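Local coordinates for protein Non-sulfated chondroitin lyase E66 (Autographa californica nucleopolyhedrovirus, PDB 3VSN) that acts as a chondroitin lyase in the occlusion-derived virus envelope, is essential for oral infectivity and may digest the chondroitin sulfate barrier of the host midgut, at residues A[238-250]-A[339-351]. Sequence-based numbering, arbitrary orientation.
Sequences HVDSIYIDHIDVR and VVGVTNRLAYYES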
loop_
_atom_site.group_PDB
_atom_site.type_symbol
_atom_site.label_atom_id
_atom_site.label_comp_id
_atom_site.label_asym_id
_atom_site.label_seq_id
_atom_site.Cartn_x
_atom_site.Cartn_y
_atom_site.Cartn_z
ATOM N N HIS A 238 -12.122 5.680 3.627
ATOM C CA HIS A 238 -12.385 7.117 3.662
ATOM C C HIS A 238 -12.886 7.611 2.332
ATOM O O HIS A 238 -12.738 6.925 1.318
ATOM C CB HIS A 238 -11.166 7.885 4.168
ATOM C CG HIS A 238 -11.100 7.989 5.677
ATOM N ND1 HIS A 238 -11.428 6.963 6.490
ATOM C CD2 HIS A 238 -10.721 9.041 6.508
ATOM C CE1 HIS A 238 -11.278 7.346 7.774
ATOM N NE2 HIS A 238 -10.840 8.614 7.783
ATOM N N VAL A 239 -13.498 8.798 2.328
ATOM C CA VAL A 239 -14.222 9.303 1.152
ATOM C C VAL A 239 -13.385 9.392 -0.123
ATOM O O VAL A 239 -13.930 9.305 -1.225
ATOM C CB VAL A 239 -14.910 10.671 1.411
ATOM C CG1 VAL A 239 -16.013 10.536 2.455
ATOM C CG2 VAL A 239 -13.895 11.738 1.808
ATOM N N ASP A 240 -12.073 9.568 0.028
ATOM C CA ASP A 240 -11.171 9.645 -1.120
ATOM C C ASP A 240 -10.460 8.317 -1.401
ATOM O O ASP A 240 -9.402 8.291 -2.033
ATOM C CB ASP A 240 -10.162 10.798 -0.960
ATOM C CG ASP A 240 -9.329 10.698 0.317
ATOM O OD1 ASP A 240 -9.502 9.742 1.110
ATOM O OD2 ASP A 240 -8.485 11.594 0.528
ATOM N N SER A 241 -11.054 7.224 -0.929
ATOM C CA SER A 241 -10.555 5.868 -1.183
ATOM C C SER A 241 -9.116 5.619 -0.720
ATOM O O SER A 241 -8.250 5.224 -1.505
ATOM C CB SER A 241 -10.740 5.475 -2.653
ATOM O OG SER A 241 -12.102 5.201 -2.916
ATOM N N ILE A 242 -8.879 5.875 0.560
ATOM C CA ILE A 242 -7.706 5.368 1.259
ATOM C C ILE A 242 -8.245 4.607 2.466
ATOM O O ILE A 242 -9.156 5.094 3.147
ATOM C CB ILE A 242 -6.749 6.503 1.699
ATOM C CG1 ILE A 242 -6.102 7.181 0.479
ATOM C CG2 ILE A 242 -5.683 5.998 2.673
ATOM C CD1 ILE A 242 -5.230 6.289 -0.385
ATOM N N TYR A 243 -7.709 3.414 2.718
ATOM C CA TYR A 243 -8.192 2.620 3.840
ATOM C C TYR A 243 -7.539 3.004 5.164
ATOM O O TYR A 243 -6.314 2.997 5.293
ATOM C CB TYR A 243 -8.090 1.103 3.609
ATOM C CG TYR A 243 -8.977 0.390 4.595
ATOM C CD1 TYR A 243 -8.480 -0.060 5.821
ATOM C CD2 TYR A 243 -10.341 0.247 4.342
ATOM C CE1 TYR A 243 -9.314 -0.667 6.748
ATOM C CE2 TYR A 243 -11.179 -0.363 5.260
ATOM C CZ TYR A 243 -10.665 -0.814 6.458
ATOM O OH TYR A 243 -11.505 -1.410 7.371
ATOM N N ILE A 244 -8.381 3.328 6.141
ATOM C CA ILE A 244 -7.931 3.732 7.467
ATOM C C ILE A 244 -8.281 2.649 8.488
ATOM O O ILE A 244 -9.421 2.183 8.544
ATOM C CB ILE A 244 -8.541 5.102 7.872
ATOM C CG1 ILE A 244 -8.163 6.195 6.851
ATOM C CG2 ILE A 244 -8.149 5.499 9.294
ATOM C CD1 ILE A 244 -6.674 6.431 6.656
ATOM N N ASP A 245 -7.285 2.240 9.272
ATOM C CA ASP A 245 -7.470 1.256 10.335
ATOM C C ASP A 245 -6.871 1.804 11.632
ATOM O O ASP A 245 -6.151 2.806 11.605
ATOM C CB ASP A 245 -6.801 -0.064 9.945
ATOM C CG ASP A 245 -7.471 -1.284 10.570
ATOM O OD1 ASP A 245 -8.349 -1.135 11.446
ATOM O OD2 ASP A 245 -7.109 -2.408 10.174
ATOM N N HIS A 246 -7.174 1.158 12.760
ATOM C CA HIS A 246 -6.690 1.600 14.075
ATOM C C HIS A 246 -7.041 3.042 14.343
ATOM O O HIS A 246 -6.230 3.815 14.862
ATOM C CB HIS A 246 -5.187 1.348 14.209
ATOM C CG HIS A 246 -4.823 -0.111 14.359
ATOM N ND1 HIS A 246 -3.623 -0.513 14.814
ATOM C CD2 HIS A 246 -5.562 -1.273 14.120
ATOM C CE1 HIS A 246 -3.583 -1.859 14.848
ATOM N NE2 HIS A 246 -4.770 -2.322 14.424
ATOM N N ILE A 247 -8.275 3.392 13.978
ATOM C CA ILE A 247 -8.872 4.728 14.130
ATOM C C ILE A 247 -8.330 5.774 13.148
ATOM O O ILE A 247 -9.116 6.433 12.471
ATOM C CB ILE A 247 -8.861 5.262 15.590
ATOM C CG1 ILE A 247 -9.387 4.199 16.567
ATOM C CG2 ILE A 247 -9.709 6.526 15.698
ATOM C CD1 ILE A 247 -8.984 4.427 18.011
ATOM N N ASP A 248 -7.007 5.915 13.056
ATOM C CA ASP A 248 -6.417 7.018 12.285
ATOM C C ASP A 248 -5.133 6.682 11.511
ATOM O O ASP A 248 -4.368 7.582 11.163
ATOM C CB ASP A 248 -6.185 8.228 13.204
ATOM C CG ASP A 248 -5.187 7.941 14.325
ATOM O OD1 ASP A 248 -4.663 6.812 14.417
ATOM O OD2 ASP A 248 -4.912 8.862 15.119
ATOM N N VAL A 249 -4.902 5.397 11.242
ATOM C CA VAL A 249 -3.689 4.966 10.534
ATOM C C VAL A 249 -4.018 4.560 9.093
ATOM O O VAL A 249 -4.949 3.786 8.861
ATOM C CB VAL A 249 -2.972 3.799 11.272
ATOM C CG1 VAL A 249 -1.629 3.478 10.625
ATOM C CG2 VAL A 249 -2.763 4.136 12.744
ATOM N N ARG A 250 -3.266 5.096 8.127
ATOM C CA ARG A 250 -3.312 4.584 6.750
ATOM C C ARG A 250 -2.731 3.168 6.765
ATOM O O ARG A 250 -1.541 2.992 7.025
ATOM C CB ARG A 250 -2.515 5.478 5.789
ATOM C CG ARG A 250 -2.999 6.922 5.691
ATOM C CD ARG A 250 -2.070 7.761 4.813
ATOM N NE ARG A 250 -2.315 9.192 4.989
ATOM C CZ ARG A 250 -1.793 9.937 5.964
ATOM N NH1 ARG A 250 -0.973 9.399 6.856
ATOM N NH2 ARG A 250 -2.088 11.231 6.044
ATOM N N VAL A 339 3.776 9.645 -2.798
ATOM C CA VAL A 339 4.064 10.388 -1.575
ATOM C C VAL A 339 2.864 10.300 -0.637
ATOM O O VAL A 339 1.729 10.584 -1.038
ATOM C CB VAL A 339 4.388 11.881 -1.834
ATOM C CG1 VAL A 339 4.589 12.625 -0.517
ATOM C CG2 VAL A 339 5.623 12.034 -2.709
ATOM N N VAL A 340 3.122 9.891 0.602
ATOM C CA VAL A 340 2.130 10.034 1.667
ATOM C C VAL A 340 2.334 11.401 2.311
ATOM O O VAL A 340 3.414 11.698 2.830
ATOM C CB VAL A 340 2.237 8.906 2.719
ATOM C CG1 VAL A 340 1.295 9.159 3.892
ATOM C CG2 VAL A 340 1.951 7.550 2.080
ATOM N N GLY A 341 1.299 12.236 2.249
ATOM C CA GLY A 341 1.332 13.568 2.836
ATOM C C GLY A 341 1.041 13.519 4.323
ATOM O O GLY A 341 1.093 12.453 4.948
ATOM N N VAL A 342 0.743 14.679 4.894
ATOM C CA VAL A 342 0.526 14.799 6.330
ATOM C C VAL A 342 -0.718 15.652 6.578
ATOM O O VAL A 342 -0.864 16.737 6.007
ATOM C CB VAL A 342 1.765 15.423 7.034
ATOM C CG1 VAL A 342 1.620 15.383 8.548
ATOM C CG2 VAL A 342 3.049 14.707 6.631
ATOM N N THR A 343 -1.626 15.142 7.404
ATOM C CA THR A 343 -2.760 15.928 7.891
ATOM C C THR A 343 -2.884 15.724 9.397
ATOM O O THR A 343 -2.646 14.626 9.899
ATOM C CB THR A 343 -4.097 15.573 7.182
ATOM O OG1 THR A 343 -5.185 16.243 7.836
ATOM C CG2 THR A 343 -4.362 14.058 7.195
ATOM N N ASN A 344 -3.246 16.784 10.117
ATOM C CA ASN A 344 -3.514 16.679 11.555
ATOM C C ASN A 344 -4.640 15.688 11.898
ATOM O O ASN A 344 -4.754 15.250 13.044
ATOM C CB ASN A 344 -3.826 18.057 12.144
ATOM C CG ASN A 344 -4.933 18.772 11.394
ATOM O OD1 ASN A 344 -4.673 19.671 10.596
ATOM N ND2 ASN A 344 -6.172 18.360 11.627
ATOM N N ARG A 345 -5.458 15.338 10.905
ATOM C CA ARG A 345 -6.555 14.372 11.079
ATOM C C ARG A 345 -6.113 12.907 11.179
ATOM O O ARG A 345 -6.864 12.065 11.679
ATOM C CB ARG A 345 -7.561 14.492 9.934
ATOM C CG ARG A 345 -8.424 15.743 9.961
ATOM C CD ARG A 345 -9.525 15.647 8.912
ATOM N NE ARG A 345 -8.975 15.466 7.571
ATOM C CZ ARG A 345 -8.663 16.461 6.746
ATOM N NH1 ARG A 345 -8.854 17.724 7.112
ATOM N NH2 ARG A 345 -8.159 16.192 5.550
ATOM N N LEU A 346 -4.917 12.596 10.682
ATOM C CA LEU A 346 -4.459 11.206 10.624
ATOM C C LEU A 346 -3.064 11.036 11.209
ATOM O O LEU A 346 -2.244 11.955 11.154
ATOM C CB LEU A 346 -4.495 10.677 9.181
ATOM C CG LEU A 346 -5.858 10.582 8.476
ATOM C CD1 LEU A 346 -5.679 10.326 6.983
ATOM C CD2 LEU A 346 -6.742 9.505 9.102
ATOM N N ALA A 347 -2.805 9.854 11.767
ATOM C CA ALA A 347 -1.487 9.524 12.296
ATOM C C ALA A 347 -0.435 9.641 11.200
ATOM O O ALA A 347 -0.687 9.279 10.050
ATOM C CB ALA A 347 -1.482 8.117 12.878
ATOM N N TYR A 348 0.732 10.164 11.555
ATOM C CA TYR A 348 1.871 10.132 10.642
ATOM C C TYR A 348 2.691 8.867 10.866
ATOM O O TYR A 348 3.531 8.511 10.041
ATOM C CB TYR A 348 2.741 11.392 10.772
ATOM C CG TYR A 348 3.570 11.490 12.041
ATOM C CD1 TYR A 348 3.096 12.183 13.155
ATOM C CD2 TYR A 348 4.840 10.910 12.117
ATOM C CE1 TYR A 348 3.859 12.290 14.312
ATOM C CE2 TYR A 348 5.609 11.010 13.268
ATOM C CZ TYR A 348 5.112 11.698 14.360
ATOM O OH TYR A 348 5.877 11.797 15.497
ATOM N N TYR A 349 2.436 8.185 11.982
ATOM C CA TYR A 349 3.203 6.997 12.338
ATOM C C TYR A 349 2.477 6.124 13.355
ATOM O O TYR A 349 1.684 6.619 14.159
ATOM C CB TYR A 349 4.589 7.395 12.872
ATOM C CG TYR A 349 5.505 6.220 13.141
ATOM C CD1 TYR A 349 5.783 5.285 12.146
ATOM C CD2 TYR A 349 6.099 6.047 14.392
ATOM C CE1 TYR A 349 6.618 4.207 12.390
ATOM C CE2 TYR A 349 6.947 4.975 14.640
ATOM C CZ TYR A 349 7.203 4.063 13.637
ATOM O OH TYR A 349 8.035 2.994 13.876
ATOM N N GLU A 350 2.748 4.822 13.295
ATOM C CA GLU A 350 2.291 3.875 14.305
ATOM C C GLU A 350 3.445 2.936 14.638
ATOM O O GLU A 350 4.065 2.368 13.741
ATOM C CB GLU A 350 1.080 3.078 13.806
ATOM C CG GLU A 350 0.375 2.281 14.897
ATOM C CD GLU A 350 -0.630 1.283 14.350
ATOM O OE1 GLU A 350 -0.311 0.589 13.366
ATOM O OE2 GLU A 350 -1.738 1.184 14.913
ATOM N N SER A 351 3.733 2.797 15.929
ATOM C CA SER A 351 4.783 1.897 16.402
ATOM C C SER A 351 4.213 0.761 17.252
ATOM O O SER A 351 3.047 0.791 17.647
ATOM C CB SER A 351 5.829 2.675 17.204
ATOM O OG SER A 351 5.235 3.347 18.303
HETATM O O HOH W 1 -1.057 6.635 9.046
HETATM O O HOH W 2 1.384 11.330 7.527
HETATM O O HOH W 3 -1.029 12.501 8.510
#
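Arg250 buries more of its surface against the other segment than any other residue of the contact, its guanidinium caught between Val340 CG1, 3.5 Å above one face, and Leu346 CD1 on the opposite face. The side chain is extended from CG to NE and runs past Val340 in the opposite sense, which carries NH1 and NH2 into the bend of 341-347. The direct bond across the segments, Arg250 NH1 to Ala347 O, is weak; NE is held from outside them by Ser325 O. Water does much of the rest. One molecule, lying in the guanidinium plane, accepts from Arg250 NH2 and Thr343 N and donates to Leu346 O; another links Arg250 N to Ala347 O. Beside this, Leu346 CD2 meets Ile244 CD1 tip to tip at 3.9 Å. Ala347 N donates to Asp248 O at 2.8 Å. This bond lies next to the closest backbone approach, Asp248 CA to Leu346 CA at 4.9 Å. Asp248 lays its carboxylate near Ala347 CB and forms a salt bridge with Arg411.

The enzyme combines an alpha/alpha toroid with beta-sandwich parts; here strands 243-245 and 249-250 of one small sheet meet the loop joining strands 335-340 and 349-351, bringing catalytic groups together. Whereas Arg250, Leu346, Asp248 and Ala347 are buried, His246, an active-site proton acceptor, is exposed and touches Glu350 alone across the contact. Its ND1 donates to Glu350 OE2 over a short 2.5 Å, at 157°. OE2 lies near the ring plane and ND1 meets its syn lone pair, although ring and carboxylate planes stand 64° apart. Glu350, important for activity, reaches it with CG anti to the backbone N (chi1 -168°) and an extended chain. On the way OE2 passes Val249 CG2 at 3.8 Å. The other oxygen, OE1, forms a salt bridge with Arg300, the transition-state stabiliser. A glycerol, probably from the crystallisation liquor, lies about 3 Å from the Glu350 side chain (nearest atoms).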